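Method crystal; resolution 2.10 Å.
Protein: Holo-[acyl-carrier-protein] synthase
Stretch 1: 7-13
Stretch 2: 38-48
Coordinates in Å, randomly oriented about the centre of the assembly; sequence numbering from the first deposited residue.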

ATOM      1  N   ILE A   7      -0.851   6.252   7.893  1.00 24.90           N
ATOM      2  CA  ILE A   7       0.129   5.729   8.837  1.00 26.66           C
ATOM      3  C   ILE A   7      -0.009   6.535  10.136  1.00 27.44           C
ATOM      4  O   ILE A   7      -0.307   7.731  10.098  1.00 28.11           O
ATOM      5  N   ASP A   8       0.162   5.879  11.279  1.00 29.07           N
ATOM      6  CA  ASP A   8       0.171   6.583  12.562  1.00 31.07           C
ATOM      7  C   ASP A   8       1.165   5.969  13.534  1.00 32.24           C
ATOM      8  O   ASP A   8       1.250   4.749  13.649  1.00 31.10           O
ATOM      9  N   VAL A   9       1.911   6.827  14.226  1.00 28.98           N
ATOM     10  CA  VAL A   9       2.862   6.395  15.250  1.00 31.39           C
ATOM     11  C   VAL A   9       2.537   7.072  16.587  1.00 33.98           C
ATOM     12  O   VAL A   9       2.273   8.274  16.631  1.00 33.59           O
ATOM     13  N   LEU A  10       2.528   6.294  17.667  1.00 33.89           N
ATOM     14  CA  LEU A  10       2.338   6.857  19.003  1.00 38.82           C
ATOM     15  C   LEU A  10       3.062   6.064  20.083  1.00 40.68           C
ATOM     16  O   LEU A  10       3.154   4.833  20.011  1.00 37.00           O
ATOM     17  N   GLU A  11       3.582   6.784  21.074  1.00 42.00           N
ATOM     18  CA  GLU A  11       4.234   6.165  22.222  1.00 43.56           C
ATOM     19  C   GLU A  11       3.158   5.596  23.143  1.00 42.74           C
ATOM     20  O   GLU A  11       2.311   6.338  23.649  1.00 45.92           O
ATOM     21  N   VAL A  12       3.193   4.278  23.335  1.00 38.56           N
ATOM     22  CA  VAL A  12       2.186   3.559  24.122  1.00 44.57           C
ATOM     23  C   VAL A  12       2.052   4.120  25.541  1.00 50.26           C
ATOM     24  O   VAL A  12       0.937   4.378  26.003  1.00 50.67           O
ATOM     25  N   GLU A  13       3.191   4.324  26.206  1.00 53.82           N
ATOM     26  CA  GLU A  13       3.234   4.767  27.605  1.00 59.53           C
ATOM     27  C   GLU A  13       2.512   6.094  27.857  1.00 60.13           C
ATOM     28  O   GLU A  13       1.974   6.310  28.945  1.00 64.50           O
ATOM     29  N   ARG A  38      -3.801  -3.913  28.513  1.00 57.11           N
ATOM     30  CA  ARG A  38      -4.873  -2.947  28.280  1.00 55.58           C
ATOM     31  C   ARG A  38      -4.385  -1.656  27.629  1.00 56.01           C
ATOM     32  O   ARG A  38      -5.032  -1.138  26.717  1.00 52.75           O
ATOM     33  N   ARG A  39      -3.245  -1.148  28.096  1.00 50.61           N
ATOM     34  CA  ARG A  39      -2.687   0.106  27.589  1.00 52.45           C
ATOM     35  C   ARG A  39      -2.253  -0.014  26.127  1.00 49.04           C
ATOM     36  O   ARG A  39      -2.424   0.922  25.346  1.00 44.12           O
ATOM     37  N   GLU A  40      -1.695  -1.170  25.774  1.00 46.25           N
ATOM     38  CA  GLU A  40      -1.318  -1.471  24.398  1.00 46.81           C
ATOM     39  C   GLU A  40      -2.524  -1.510  23.470  1.00 43.84           C
ATOM     40  O   GLU A  40      -2.464  -0.999  22.351  1.00 40.33           O
ATOM     41  N   PHE A  41      -3.606  -2.130  23.940  1.00 40.62           N
ATOM     42  CA  PHE A  41      -4.823  -2.272  23.147  1.00 42.50           C
ATOM     43  C   PHE A  41      -5.398  -0.911  22.772  1.00 40.49           C
ATOM     44  O   PHE A  41      -5.749  -0.679  21.614  1.00 40.40           O
ATOM     45  N   ILE A  42      -5.481  -0.022  23.760  1.00 40.50           N
ATOM     46  CA  ILE A  42      -6.011   1.325  23.570  1.00 39.90           C
ATOM     47  C   ILE A  42      -5.132   2.129  22.624  1.00 36.32           C
ATOM     48  O   ILE A  42      -5.634   2.789  21.713  1.00 38.61           O
ATOM     49  N   ALA A  43      -3.821   2.064  22.848  1.00 33.90           N
ATOM     50  CA  ALA A  43      -2.848   2.736  21.999  1.00 37.15           C
ATOM     51  C   ALA A  43      -2.967   2.260  20.547  1.00 35.25           C
ATOM     52  O   ALA A  43      -2.973   3.071  19.620  1.00 33.17           O
ATOM     53  N   GLY A  44      -3.088   0.945  20.367  1.00 34.78           N
ATOM     54  CA  GLY A  44      -3.230   0.341  19.045  1.00 33.29           C
ATOM     55  C   GLY A  44      -4.496   0.759  18.315  1.00 32.60           C
ATOM     56  O   GLY A  44      -4.458   1.049  17.118  1.00 33.18           O
ATOM     57  N   ARG A  45      -5.616   0.791  19.035  1.00 32.54           N
ATOM     58  CA  ARG A  45      -6.899   1.196  18.457  1.00 33.67           C
ATOM     59  C   ARG A  45      -6.941   2.681  18.117  1.00 32.85           C
ATOM     60  O   ARG A  45      -7.544   3.069  17.116  1.00 33.21           O
ATOM     61  N   PHE A  46      -6.298   3.502  18.945  1.00 32.92           N
ATOM     62  CA  PHE A  46      -6.163   4.928  18.658  1.00 35.02           C
ATOM     63  C   PHE A  46      -5.361   5.136  17.375  1.00 33.41           C
ATOM     64  O   PHE A  46      -5.754   5.928  16.514  1.00 31.83           O
ATOM     65  N   ALA A  47      -4.245   4.415  17.259  1.00 30.79           N
ATOM     66  CA  ALA A  47      -3.372   4.497  16.090  1.00 32.06           C
ATOM     67  C   ALA A  47      -4.075   4.030  14.811  1.00 30.52           C
ATOM     68  O   ALA A  47      -3.939   4.664  13.768  1.00 29.52           O
ATOM     69  N   LEU A  48      -4.823   2.932  14.901  1.00 30.90           N
ATOM     70  CA  LEU A  48      -5.584   2.411  13.758  1.00 30.05           C
ATOM     71  C   LEU A  48      -6.660   3.383  13.273  1.00 29.02           C
ATOM     72  O   LEU A  48      -6.830   3.576  12.065  1.00 27.30           O
TER

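Packing of helix 38-48 against strand 7-11 and the two residues that follow it, in holo-[acyl-carrier-protein] synthase. Strand and helix run nearly antiparallel (151° between their directions), with axes 8.1 Å apart at closest approach, so a walk up the helix is a walk back down stretch 1. The contact buries 432 Å², both sides summed, and no hydrogen bond crosses it.

Arg38 opens the helix out of reach of stretch 1. Arg39 points toward it and extends its side chain (chi1 to chi3 all t) past Val12 to Glu13. There the backbone oxygen Glu13 O lies over one face of the guanidinium, 3.0 Å from Arg39 NH2; the N-H bonds lie in the guanidinium plane, so the angle is poor and this short approach is not a hydrogen bond. The carboxylate of Glu13 (chi1 t, chi2 t) does not pair with the arginine, whose nearest side-chain approach is Arg39 NH1 to Glu13 CG at 4.1 Å. Glu40 (chi1 m, chi2 t) has its CA-to-CB bond directed away, yet its aliphatic part still borders Val12, with Glu40 CG 4.2 Å from Val12 CG1; Glu40 OE1 and OE2 are each hydrogen-bonded just outside the stretches. Phe41 and Ile42 take no part.

Ala43 points toward stretch 1 and is shared by two residues. Its CB lies 3.5 Å from Leu10 CD1 and 3.9 Å from Val12 CG2. With the Ala43 methyl between them, Ala43 CA and Val12 CA are 5.5 Å apart. Val12 (chi1 t) sets its CB sideways, and its other methyl, CG1, reaches the backbone one turn earlier, 4.0 Å from Arg39 O. Gly44 has no side chain, and Arg45 is out of reach.

Phe46 (chi1 t) has its CA-to-CB bond sideways to stretch 1 and brings CD1 to 3.7 Å from Leu10 CD2. Ala47, also sideways, places its CB 3.9 Å from the same Leu10 CD2. Leu10, pointing toward the helix with chi1 and chi2 both p, thus meets the Ala43 methyl with CD1 and the side chains of Phe46 and Ala47 with CD2, while both methyls lie close to Ala43 O. Asp8 (chi1 t) also points toward the helix: its CB is 3.4 Å from Ala47 O, and its OD1 is 3.8 Å from Ala47 CB. These are packing contacts; Asp8 OD2 finds its hydrogen bond elsewhere in the structure. Leu48 points away, as do Ile7, Val9 and Glu11, the alternate residues of the strand.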

ATOM      1  CB  ILE A   7       1.574   5.797   8.258  1.00 25.98           C
ATOM      2  CG1 ILE A   7       2.546   4.910   9.047  1.00 29.18           C
ATOM      3  CG2 ILE A   7       2.104   7.229   8.229  1.00 26.89           C
ATOM      4  CD1 ILE A   7       2.620   3.474   8.583  1.00 29.11           C
ATOM      5  CB  ASP A   8      -1.221   6.630  13.202  1.00 31.56           C
ATOM      6  CG  ASP A   8      -1.337   7.723  14.261  1.00 39.62           C
ATOM      7  OD1 ASP A   8      -1.687   7.410  15.421  1.00 44.59           O
ATOM      8  OD2 ASP A   8      -1.074   8.901  13.933  1.00 42.94           O
ATOM      9  CB  VAL A   9       4.335   6.645  14.811  1.00 32.27           C
ATOM     10  CG1 VAL A   9       4.631   8.128  14.627  1.00 33.37           C
ATOM     11  CG2 VAL A   9       5.326   6.009  15.785  1.00 34.04           C
ATOM     12  CB  LEU A  10       0.847   7.033  19.343  1.00 40.82           C
ATOM     13  CG  LEU A  10      -0.155   5.890  19.169  1.00 46.62           C
ATOM     14  CD1 LEU A  10      -0.074   4.918  20.332  1.00 47.64           C
ATOM     15  CD2 LEU A  10      -1.568   6.445  19.061  1.00 46.98           C
ATOM     16  CB  GLU A  11       5.111   7.186  22.958  1.00 46.92           C
ATOM     17  CG  GLU A  11       6.147   6.568  23.892  1.00 52.59           C
ATOM     18  CD  GLU A  11       7.256   7.534  24.287  1.00 60.84           C
ATOM     19  OE1 GLU A  11       7.079   8.764  24.142  1.00 59.13           O
ATOM     20  OE2 GLU A  11       8.316   7.060  24.751  1.00 67.81           O
ATOM     21  CB  VAL A  12       2.480   2.037  24.172  1.00 43.43           C
ATOM     22  CG1 VAL A  12       1.587   1.332  25.189  1.00 43.28           C
ATOM     23  CG2 VAL A  12       2.310   1.413  22.794  1.00 42.48           C
ATOM     24  CB  GLU A  13       4.683   4.861  28.097  1.00 66.50           C
ATOM     25  CG  GLU A  13       4.837   4.796  29.611  1.00 73.20           C
ATOM     26  CD  GLU A  13       6.243   5.127  30.078  1.00 79.68           C
ATOM     27  OE1 GLU A  13       6.838   4.296  30.798  1.00 84.01           O
ATOM     28  OE2 GLU A  13       6.754   6.213  29.726  1.00 85.50           O
ATOM     29  CB  ARG A  38      -5.609  -2.638  29.590  1.00 60.36           C
ATOM     30  CG  ARG A  38      -6.324  -3.840  30.190  1.00 44.99           C
ATOM     31  CD  ARG A  38      -6.901  -3.541  31.560  1.00 51.35           C
ATOM     32  NE  ARG A  38      -8.185  -2.841  31.489  1.00 66.66           N
ATOM     33  CZ  ARG A  38      -9.362  -3.431  31.288  1.00 74.84           C
ATOM     34  NH1 ARG A  38     -10.468  -2.701  31.244  1.00 81.54           N
ATOM     35  NH2 ARG A  38      -9.442  -4.748  31.125  1.00 78.67           N
ATOM     36  CB  ARG A  39      -1.518   0.567  28.459  1.00 53.64           C
ATOM     37  CG  ARG A  39      -1.334   2.075  28.487  1.00 60.44           C
ATOM     38  CD  ARG A  39      -0.378   2.486  29.592  1.00 67.08           C
ATOM     39  NE  ARG A  39      -0.557   3.886  29.966  1.00 69.38           N
ATOM     40  CZ  ARG A  39       0.215   4.542  30.827  1.00 70.64           C
ATOM     41  NH1 ARG A  39       1.239   3.935  31.411  1.00 74.90           N
ATOM     42  NH2 ARG A  39      -0.033   5.817  31.098  1.00 77.81           N
ATOM     43  CB  GLU A  40      -0.592  -2.808  24.318  1.00 51.16           C
ATOM     44  CG  GLU A  40       0.883  -2.744  24.658  1.00 63.71           C
ATOM     45  CD  GLU A  40       1.676  -3.799  23.914  1.00 71.07           C
ATOM     46  OE1 GLU A  40       1.188  -4.944  23.790  1.00 77.01           O
ATOM     47  OE2 GLU A  40       2.790  -3.483  23.452  1.00 75.54           O
ATOM     48  CB  PHE A  41      -5.873  -3.113  23.882  1.00 42.84           C
ATOM     49  CG  PHE A  41      -7.115  -3.369  23.074  1.00 43.03           C
ATOM     50  CD1 PHE A  41      -7.152  -4.396  22.135  1.00 44.44           C
ATOM     51  CD2 PHE A  41      -8.248  -2.576  23.241  1.00 42.01           C
ATOM     52  CE1 PHE A  41      -8.296  -4.633  21.385  1.00 43.74           C
ATOM     53  CE2 PHE A  41      -9.394  -2.806  22.491  1.00 41.16           C
ATOM     54  CZ  PHE A  41      -9.419  -3.836  21.563  1.00 42.90           C
ATOM     55  CB  ILE A  42      -6.160   2.076  24.919  1.00 41.66           C
ATOM     56  CG1 ILE A  42      -7.132   1.339  25.849  1.00 45.44           C
ATOM     57  CG2 ILE A  42      -6.598   3.521  24.701  1.00 43.75           C
ATOM     58  CD1 ILE A  42      -8.468   0.987  25.221  1.00 47.11           C
ATOM     59  CB  ALA A  43      -1.440   2.510  22.533  1.00 38.11           C
ATOM     60  CB  ARG A  45      -8.074   0.811  19.367  1.00 34.97           C
ATOM     61  CG  ARG A  45      -8.807  -0.454  18.938  1.00 38.00           C
ATOM     62  CD  ARG A  45      -7.870  -1.645  18.823  1.00 39.22           C
ATOM     63  NE  ARG A  45      -8.501  -2.798  18.188  1.00 38.40           N
ATOM     64  CZ  ARG A  45      -7.852  -3.902  17.829  1.00 39.33           C
ATOM     65  NH1 ARG A  45      -6.544  -4.011  18.034  1.00 38.07           N
ATOM     66  NH2 ARG A  45      -8.513  -4.902  17.260  1.00 41.88           N
ATOM     67  CB  PHE A  46      -5.497   5.668  19.823  1.00 37.13           C
ATOM     68  CG  PHE A  46      -5.758   7.150  19.827  1.00 41.01           C
ATOM     69  CD1 PHE A  46      -4.965   8.017  19.082  1.00 42.45           C
ATOM     70  CD2 PHE A  46      -6.806   7.679  20.571  1.00 45.70           C
ATOM     71  CE1 PHE A  46      -5.210   9.383  19.080  1.00 45.54           C
ATOM     72  CE2 PHE A  46      -7.056   9.044  20.576  1.00 49.83           C
ATOM     73  CZ  PHE A  46      -6.257   9.895  19.829  1.00 47.54           C
ATOM     74  CB  ALA A  47      -2.088   3.709  16.322  1.00 30.16           C
ATOM     75  CB  LEU A  48      -6.198   1.042  14.084  1.00 30.69           C
ATOM     76  CG  LEU A  48      -5.253  -0.163  14.015  1.00 30.65           C
ATOM     77  CD1 LEU A  48      -5.808  -1.345  14.798  1.00 29.44           C
ATOM     78  CD2 LEU A  48      -4.966  -0.552  12.569  1.00 30.44           C
TER